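Local coordinates for protein vanadium-dependent haloperoxidase (PDB 4CIT) that probably catalyses, as a bacterial vanadium-dependent iodoperoxidase, the vanadate-assisted oxidation of iodide by hydrogen peroxide, at residues S216-Y228 with I326-I338. Sequence-based numbering, arbitrary orientation. Where two conformers were deposited one is given.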
ATOM      1  N   SER A 216       3.157  -4.768 -17.978  1.00 13.52           N
ATOM      2  CA  SER A 216       2.351  -3.614 -18.375  1.00 13.08           C
ATOM      3  C   SER A 216       1.284  -3.438 -17.365  1.00 11.97           C
ATOM      4  O   SER A 216       0.965  -4.377 -16.677  1.00 12.37           O
ATOM      5  CB  SER A 216       1.707  -3.749 -19.747  1.00 14.77           C
ATOM      6  OG  SER A 216       0.627  -4.665 -19.705  1.00 18.18           O
ATOM      7  N   ALA A 217       0.726  -2.234 -17.322  1.00 11.48           N
ATOM      8  CA  ALA A 217      -0.329  -1.952 -16.334  1.00 11.98           C
ATOM      9  C   ALA A 217      -1.502  -2.917 -16.376  1.00 11.33           C
ATOM     10  O   ALA A 217      -2.130  -3.185 -15.377  1.00 12.16           O
ATOM     11  CB  ALA A 217      -0.802  -0.515 -16.457  1.00 12.13           C
ATOM     12  N   ALA A 218      -1.876  -3.318 -17.583  1.00 10.82           N
ATOM     13  CA  ALA A 218      -2.968  -4.232 -17.841  1.00 10.31           C
ATOM     14  C   ALA A 218      -2.709  -5.726 -17.748  1.00 10.71           C
ATOM     15  O   ALA A 218      -3.616  -6.505 -18.042  1.00 11.11           O
ATOM     16  CB  ALA A 218      -3.605  -3.925 -19.248  1.00 11.29           C
ATOM     17  N   GLN A 219      -1.578  -6.144 -17.221  1.00  9.90           N
ATOM     18  CA  GLN A 219      -1.186  -7.523 -17.204  1.00 10.71           C
ATOM     19  C   GLN A 219      -2.191  -8.423 -16.463  1.00 11.10           C
ATOM     20  O   GLN A 219      -2.346  -9.626 -16.790  1.00 10.81           O
ATOM     21  CB  GLN A 219       0.218  -7.646 -16.650  1.00 10.88           C
ATOM     22  CG  GLN A 219       0.772  -9.075 -16.717  1.00 11.58           C
ATOM     23  CD  GLN A 219       2.143  -9.166 -16.182  1.00 14.87           C
ATOM     24  OE1 GLN A 219       2.785  -8.163 -15.950  1.00 13.85           O
ATOM     25  NE2 GLN A 219       2.591 -10.394 -15.914  1.00 17.80           N
ATOM     26  N   PHE A 220      -2.797  -7.876 -15.426  1.00 10.53           N
ATOM     27  CA  PHE A 220      -3.750  -8.597 -14.651  1.00 10.25           C
ATOM     28  C   PHE A 220      -5.169  -8.080 -14.790  1.00 11.20           C
ATOM     29  O   PHE A 220      -6.008  -8.217 -13.849  1.00 12.26           O
ATOM     30  CB  PHE A 220      -3.237  -8.615 -13.182  1.00 10.25           C
ATOM     31  CG  PHE A 220      -2.035  -9.515 -13.050  1.00 11.19           C
ATOM     32  CD1 PHE A 220      -2.172 -10.894 -13.026  1.00 12.15           C
ATOM     33  CD2 PHE A 220      -0.761  -8.954 -13.071  1.00 10.95           C
ATOM     34  CE1 PHE A 220      -1.025 -11.715 -12.991  1.00 14.05           C
ATOM     35  CE2 PHE A 220       0.368  -9.749 -13.093  1.00 11.80           C
ATOM     36  CZ  PHE A 220       0.225 -11.128 -13.064  1.00 12.14           C
ATOM     37  N   LYS A 221      -5.497  -7.558 -15.938  1.00 12.40           N
ATOM     38  CA  LYS A 221      -6.876  -7.109 -16.242  1.00 12.60           C
ATOM     39  C   LYS A 221      -7.828  -8.308 -15.929  1.00 12.65           C
ATOM     40  O   LYS A 221      -7.588  -9.382 -16.490  1.00 11.62           O
ATOM     41  CB  LYS A 221      -6.984  -6.844 -17.725  1.00 16.98           C
ATOM     42  CG  LYS A 221      -8.382  -6.505 -18.204  1.00 19.32           C
ATOM     43  CD  LYS A 221      -8.351  -5.924 -19.625  1.00 23.44           C
ATOM     44  CE  LYS A 221      -8.060  -6.936 -20.702  1.00 28.45           C
ATOM     45  NZ  LYS A 221      -9.005  -8.072 -20.624  1.00 31.39           N
ATOM     46  N   PRO A 222      -8.923  -8.051 -15.185  1.00 10.66           N
ATOM     47  CA  PRO A 222      -9.833  -9.108 -14.823  1.00 10.57           C
ATOM     48  C   PRO A 222     -10.887  -9.295 -15.915  1.00 10.55           C
ATOM     49  O   PRO A 222     -10.959  -8.547 -16.891  1.00 11.09           O
ATOM     50  CB  PRO A 222     -10.459  -8.632 -13.558  1.00 11.10           C
ATOM     51  CG  PRO A 222     -10.455  -7.173 -13.605  1.00 10.14           C
ATOM     52  CD  PRO A 222      -9.172  -6.868 -14.377  1.00 10.37           C
ATOM     53  N   VAL A 223     -11.760 -10.256 -15.681  1.00 10.85           N
ATOM     54  CA  VAL A 223     -12.972 -10.320 -16.476  1.00 12.47           C
ATOM     55  C   VAL A 223     -13.776  -9.009 -16.310  1.00 12.23           C
ATOM     56  O   VAL A 223     -13.641  -8.288 -15.287  1.00 11.42           O
ATOM     57  CB  VAL A 223     -13.849 -11.551 -16.100  1.00 14.74           C
ATOM     58  CG1 VAL A 223     -13.099 -12.880 -16.317  1.00 17.10           C
ATOM     59  CG2 VAL A 223     -14.293 -11.497 -14.678  1.00 15.92           C
ATOM     60  N   PRO A 224     -14.652  -8.688 -17.295  1.00 12.17           N
ATOM     61  CA  PRO A 224     -15.432  -7.465 -17.117  1.00 11.55           C
ATOM     62  C   PRO A 224     -16.501  -7.636 -16.062  1.00 11.06           C
ATOM     63  O   PRO A 224     -16.881  -8.782 -15.790  1.00 10.95           O
ATOM     64  CB  PRO A 224     -16.086  -7.254 -18.467  1.00 12.87           C
ATOM     65  CG  PRO A 224     -16.061  -8.609 -19.158  1.00 13.57           C
ATOM     66  CD  PRO A 224     -14.756  -9.218 -18.686  1.00 13.89           C
ATOM     67  N   PRO A 225     -16.970  -6.543 -15.458  1.00 11.30           N
ATOM     68  CA  PRO A 225     -18.042  -6.649 -14.500  1.00 11.14           C
ATOM     69  C   PRO A 225     -19.354  -6.960 -15.228  1.00 12.35           C
ATOM     70  O   PRO A 225     -19.517  -6.699 -16.411  1.00 12.69           O
ATOM     71  CB  PRO A 225     -18.148  -5.232 -13.908  1.00 12.03           C
ATOM     72  CG  PRO A 225     -17.629  -4.307 -14.973  1.00 12.13           C
ATOM     73  CD  PRO A 225     -16.677  -5.112 -15.828  1.00 12.97           C
ATOM     74  N   PRO A 226     -20.343  -7.446 -14.499  1.00 13.70           N
ATOM     75  CA  PRO A 226     -21.643  -7.628 -15.071  1.00 17.92           C
ATOM     76  C   PRO A 226     -22.214  -6.382 -15.649  1.00 19.57           C
ATOM     77  O   PRO A 226     -21.995  -5.275 -15.122  1.00 16.60           O
ATOM     78  CB  PRO A 226     -22.517  -8.130 -13.895  1.00 18.39           C
ATOM     79  CG  PRO A 226     -21.655  -8.213 -12.735  1.00 18.27           C
ATOM     80  CD  PRO A 226     -20.230  -7.917 -13.115  1.00 15.95           C
ATOM     81  N   ALA A 227     -22.858  -6.548 -16.803  1.00 19.32           N
ATOM     82  CA  ALA A 227     -23.443  -5.368 -17.499  1.00 18.32           C
ATOM     83  C   ALA A 227     -24.478  -4.657 -16.604  1.00 16.50           C
ATOM     84  O   ALA A 227     -25.351  -5.286 -16.059  1.00 18.12           O
ATOM     85  CB  ALA A 227     -24.111  -5.787 -18.771  1.00 18.96           C
ATOM     86  N   TYR A 228     -24.328  -3.373 -16.486  1.00 17.36           N
ATOM     87  CA  TYR A 228     -25.331  -2.548 -15.829  1.00 20.61           C
ATOM     88  C   TYR A 228     -26.734  -2.888 -16.423  1.00 22.36           C
ATOM     89  O   TYR A 228     -26.990  -2.914 -17.682  1.00 18.23           O
ATOM     90  CB  TYR A 228     -25.022  -1.090 -16.038  1.00 21.55           C
ATOM     91  CG  TYR A 228     -26.105  -0.175 -15.531  1.00 20.01           C
ATOM     92  CD1 TYR A 228     -26.138   0.179 -14.218  1.00 18.82           C
ATOM     93  CD2 TYR A 228     -27.100   0.314 -16.347  1.00 24.04           C
ATOM     94  CE1 TYR A 228     -27.065   1.040 -13.728  1.00 21.35           C
ATOM     95  CE2 TYR A 228     -28.080   1.172 -15.822  1.00 27.93           C
ATOM     96  CZ  TYR A 228     -28.021   1.517 -14.479  1.00 23.41           C
ATOM     97  OH  TYR A 228     -28.946   2.294 -13.867  1.00 28.93           O
ATOM     98  N   ILE A 326      -1.643   0.051  -9.438  1.00  8.50           N
ATOM     99  CA  ILE A 326      -1.653   0.319 -10.867  1.00  8.67           C
ATOM    100  C   ILE A 326      -2.641  -0.625 -11.603  1.00  9.39           C
ATOM    101  O   ILE A 326      -3.455  -0.174 -12.403  1.00  9.64           O
ATOM    102  CB  ILE A 326      -0.260   0.143 -11.449  1.00  9.80           C
ATOM    103  CG1 ILE A 326       0.592   1.275 -10.851  1.00 10.01           C
ATOM    104  CG2 ILE A 326      -0.288   0.209 -12.982  1.00 10.98           C
ATOM    105  CD1 ILE A 326       2.074   1.207 -11.198  1.00 11.16           C
ATOM    106  N   SER A 327      -2.563  -1.928 -11.269  1.00  9.29           N
ATOM    107  CA  SER A 327      -3.464  -2.932 -11.858  1.00  8.64           C
ATOM    108  C   SER A 327      -4.943  -2.599 -11.547  1.00  8.15           C
ATOM    109  O   SER A 327      -5.811  -2.686 -12.434  1.00  8.32           O
ATOM    110  CB  SER A 327      -3.053  -4.315 -11.353  1.00  8.38           C
ATOM    111  OG  SER A 327      -3.867  -5.326 -11.906  1.00  8.52           O
ATOM    112  N   CYS A 328      -5.237  -2.236 -10.311  1.00  7.91           N
ATOM    113  CA  CYS A 328      -6.602  -1.984  -9.916  1.00  7.79           C
ATOM    114  C   CYS A 328      -7.139  -0.697 -10.529  1.00  8.55           C
ATOM    115  O   CYS A 328      -8.233  -0.701 -11.143  1.00  8.98           O
ATOM    116  CB  CYS A 328      -6.673  -1.927  -8.425  1.00  8.42           C
ATOM    117  SG  CYS A 328      -8.362  -1.543  -7.841  1.00 10.18           S
ATOM    118  N   TRP A 329      -6.369   0.389 -10.473  1.00  8.93           N
ATOM    119  CA  TRP A 329      -6.751   1.658 -11.104  1.00  8.64           C
ATOM    120  C   TRP A 329      -6.888   1.568 -12.651  1.00  8.65           C
ATOM    121  O   TRP A 329      -7.743   2.210 -13.252  1.00  9.81           O
ATOM    122  CB  TRP A 329      -5.851   2.808 -10.697  1.00  9.42           C
ATOM    123  CG  TRP A 329      -6.484   3.686  -9.677  1.00 10.06           C
ATOM    124  CD1 TRP A 329      -6.865   5.010  -9.847  1.00 10.52           C
ATOM    125  CD2 TRP A 329      -6.935   3.319  -8.345  1.00 10.71           C
ATOM    126  NE1 TRP A 329      -7.512   5.457  -8.744  1.00 12.36           N
ATOM    127  CE2 TRP A 329      -7.544   4.464  -7.785  1.00 11.70           C
ATOM    128  CE3 TRP A 329      -6.859   2.163  -7.592  1.00 11.26           C
ATOM    129  CZ2 TRP A 329      -8.059   4.469  -6.507  1.00 12.34           C
ATOM    130  CZ3 TRP A 329      -7.376   2.165  -6.330  1.00 13.22           C
ATOM    131  CH2 TRP A 329      -8.008   3.285  -5.807  1.00 12.04           C
ATOM    132  N   ASP A 330      -6.070   0.746 -13.279  1.00  7.79           N
ATOM    133  CA  ASP A 330      -6.196   0.374 -14.695  1.00  8.96           C
ATOM    134  C   ASP A 330      -7.609  -0.145 -14.985  1.00  9.91           C
ATOM    135  O   ASP A 330      -8.294   0.283 -15.950  1.00 10.52           O
ATOM    136  CB  ASP A 330      -5.109  -0.688 -15.133  1.00  9.74           C
ATOM    137  CG  ASP A 330      -5.188  -1.047 -16.568  1.00 11.27           C
ATOM    138  OD1 ASP A 330      -4.972  -0.091 -17.393  1.00 14.44           O
ATOM    139  OD2 ASP A 330      -5.603  -2.186 -16.904  1.00 12.64           O
ATOM    140  N   GLU A 331      -8.060  -1.087 -14.157  1.00  9.28           N
ATOM    141  CA  GLU A 331      -9.378  -1.616 -14.379  1.00  8.80           C
ATOM    142  C   GLU A 331     -10.468  -0.610 -14.006  1.00  9.46           C
ATOM    143  O   GLU A 331     -11.541  -0.500 -14.706  1.00  8.81           O
ATOM    144  CB  GLU A 331      -9.602  -2.878 -13.555  1.00 10.48           C
ATOM    145  CG  GLU A 331     -10.974  -3.540 -13.751  1.00 10.81           C
ATOM    146  CD  GLU A 331     -11.324  -3.773 -15.189  1.00 12.17           C
ATOM    147  OE1 GLU A 331     -10.449  -4.008 -16.043  1.00 13.86           O
ATOM    148  OE2 GLU A 331     -12.537  -3.649 -15.541  1.00 13.06           O
ATOM    149  N   LYS A 332     -10.250   0.117 -12.924  1.00  7.98           N
ATOM    150  CA  LYS A 332     -11.329   1.049 -12.510  1.00  7.99           C
ATOM    151  C   LYS A 332     -11.756   1.984 -13.647  1.00  7.81           C
ATOM    152  O   LYS A 332     -12.952   2.293 -13.797  1.00  7.84           O
ATOM    153  CB  LYS A 332     -10.939   1.905 -11.272  1.00  8.78           C
ATOM    154  CG  LYS A 332     -10.947   1.168  -9.972  1.00  8.84           C
ATOM    155  CD  LYS A 332     -10.528   1.996  -8.734  1.00  8.74           C
ATOM    156  CE  LYS A 332     -10.757   1.308  -7.419  1.00  8.99           C
ATOM    157  NZ  LYS A 332     -12.163   0.848  -7.207  1.00  8.90           N
ATOM    158  N   TYR A 333     -10.756   2.553 -14.316  1.00  8.74           N
ATOM    159  CA  TYR A 333     -10.962   3.544 -15.346  1.00 10.12           C
ATOM    160  C   TYR A 333     -11.194   2.918 -16.729  1.00 11.88           C
ATOM    161  O   TYR A 333     -11.659   3.584 -17.607  1.00 15.46           O
ATOM    162  CB  TYR A 333      -9.924   4.706 -15.269  1.00  9.79           C
ATOM    163  CG  TYR A 333     -10.142   5.553 -14.106  1.00  8.72           C
ATOM    164  CD1 TYR A 333     -11.039   6.609 -14.111  1.00  9.11           C
ATOM    165  CD2 TYR A 333      -9.456   5.321 -12.921  1.00  8.35           C
ATOM    166  CE1 TYR A 333     -11.273   7.366 -13.010  1.00  9.99           C
ATOM    167  CE2 TYR A 333      -9.696   6.067 -11.809  1.00  8.37           C
ATOM    168  CZ  TYR A 333     -10.610   7.131 -11.820  1.00  9.26           C
ATOM    169  OH  TYR A 333     -10.770   7.932 -10.722  1.00  9.91           O
ATOM    170  N   ARG A 334     -11.015   1.615 -16.875  1.00 10.85           N
ATOM    171  CA  ARG A 334     -11.471   0.877 -18.059  1.00 11.35           C
ATOM    172  C   ARG A 334     -12.961   0.656 -17.965  1.00 11.03           C
ATOM    173  O   ARG A 334     -13.699   0.983 -18.903  1.00 11.92           O
ATOM    174  CB  ARG A 334     -10.706  -0.433 -18.225  1.00 13.26           C
ATOM    175  CG  ARG A 334     -11.274  -1.427 -19.258  1.00 15.25           C
ATOM    176  CD  ARG A 334     -10.561  -2.767 -19.403  1.00 16.82           C
ATOM    177  NE  ARG A 334      -9.183  -2.514 -19.725  1.00 16.54           N
ATOM    178  CZ  ARG A 334      -8.184  -2.544 -18.853  1.00 15.89           C
ATOM    179  NH1 ARG A 334      -8.321  -2.958 -17.582  1.00 15.57           N
ATOM    180  NH2 ARG A 334      -6.995  -2.206 -19.296  1.00 14.65           N
ATOM    181  N   SER A 335     -13.446   0.100 -16.864  1.00  9.93           N
ATOM    182  CA  SER A 335     -14.851  -0.276 -16.720  1.00 10.77           C
ATOM    183  C   SER A 335     -15.731   0.958 -16.286  1.00 11.78           C
ATOM    184  O   SER A 335     -16.929   1.025 -16.613  1.00 10.90           O
ATOM    185  CB  SER A 335     -14.982  -1.456 -15.764  1.00 12.00           C
ATOM    186  OG  SER A 335     -14.455  -1.170 -14.508  1.00 12.63           O
ATOM    187  N   ASN A 336     -15.112   1.871 -15.532  0.50 10.38           N
ATOM    188  CA  ASN A 336     -15.712   3.113 -15.111  0.50 10.51           C
ATOM    189  C   ASN A 336     -17.164   2.925 -14.635  0.50  9.84           C
ATOM    190  O   ASN A 336     -18.096   3.518 -15.165  0.50 10.81           O
ATOM    191  CB  ASN A 336     -15.619   4.111 -16.260  0.50 10.99           C
ATOM    192  CG  ASN A 336     -15.989   5.517 -15.843  0.50 11.13           C
ATOM    193  OD1 ASN A 336     -15.664   5.988 -14.763  0.50 11.00           O
ATOM    194  ND2 ASN A 336     -16.637   6.212 -16.741  0.50 13.38           N
ATOM    195  N   LEU A 337     -17.314   2.056 -13.641  1.00  9.69           N
ATOM    196  CA  LEU A 337     -18.613   1.580 -13.156  1.00  9.31           C
ATOM    197  C   LEU A 337     -19.186   2.377 -12.035  1.00  9.49           C
ATOM    198  O   LEU A 337     -18.529   2.664 -11.049  1.00  8.62           O
ATOM    199  CB  LEU A 337     -18.459   0.127 -12.742  1.00  9.72           C
ATOM    200  CG  LEU A 337     -19.773  -0.619 -12.453  1.00 11.60           C
ATOM    201  CD1 LEU A 337     -20.695  -0.775 -13.687  1.00 14.04           C
ATOM    202  CD2 LEU A 337     -19.437  -2.001 -11.827  1.00 12.67           C
ATOM    203  N   ILE A 338     -20.494   2.651 -12.151  1.00  9.24           N
ATOM    204  CA  ILE A 338     -21.259   3.357 -11.142  1.00 10.44           C
ATOM    205  C   ILE A 338     -21.286   2.649  -9.787  1.00  8.85           C
ATOM    206  O   ILE A 338     -21.307   1.415  -9.728  1.00  8.98           O
ATOM    207  CB  ILE A 338     -22.690   3.479 -11.739  1.00 10.29           C
ATOM    208  CG1 ILE A 338     -23.526   4.530 -11.014  1.00 12.32           C
ATOM    209  CG2 ILE A 338     -23.361   2.110 -11.822  1.00 11.26           C
ATOM    210  CD1 ILE A 338     -24.706   4.983 -11.938  1.00 13.13           C
TER
HETATM  211  O   HOH W   1      -3.612  -5.301 -14.576  1.00 12.26           O
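Ala217 and Ser327 bring the two backbones to a CA–CA distance of 5.6 Å, and Lys221 and Glu331 keep them nearly as close. The two chains run in the same direction: 216-228 makes two overlapping type I turns, then follows the last turns of the helix as an extended, proline-rich chain of polyproline II-like phi/psi. Farther along they diverge, Tyr228 CA and Leu337 CA lying 8.3 Å apart. A water ties the turns to the helix, donating to Ala217 O, accepting from Phe220 N and hydrogen-bonding Ser327 OG at 2.7 Å. At the start of the loop, Ala217 CB packs on Ile326 CG2 (3.6 Å).

The centre is a salt-bridge network presented by the helix. Arg334 grips Asp330 end-on, NH1 and NH2 both reaching OD2, NH2 at 2.8 Å on the syn side; NH1 also meets Glu331 OE1 (2.8 Å, N-H...acceptor angle 157°). These bonds lie close to the guanidinium plane and fix its rotation; Lys221 CD sits 3.4 Å above the centre of one face, the two side chains crossing at about a right angle. With CG anti to the backbone N (chi1 -179°), Glu331 CG lies against the Pro222 ring, and the bend at chi2 (51°) brings OE1 3.5 Å from Pro222 CD. Replacing Asp330 by alanine would probably leave Arg334 NH2 and Asn207 ND2 without their carboxylate mate and the guanidinium less firmly fixed under Lys221. Farther on, Pro225 rests on Ser335 CB and Leu337 CD2, and Tyr228 CD1 on Ile338 CG2.

The loop thus lies along the C-terminal end of helix 307-335 in the PAP2-family region, whose Lys332 binds vanadate. Helix 426-446 borders the contact through Pro222 and through Gln435, bonded to Ser327 OG, while helix 340-347 packs against Tyr228 and Ile338.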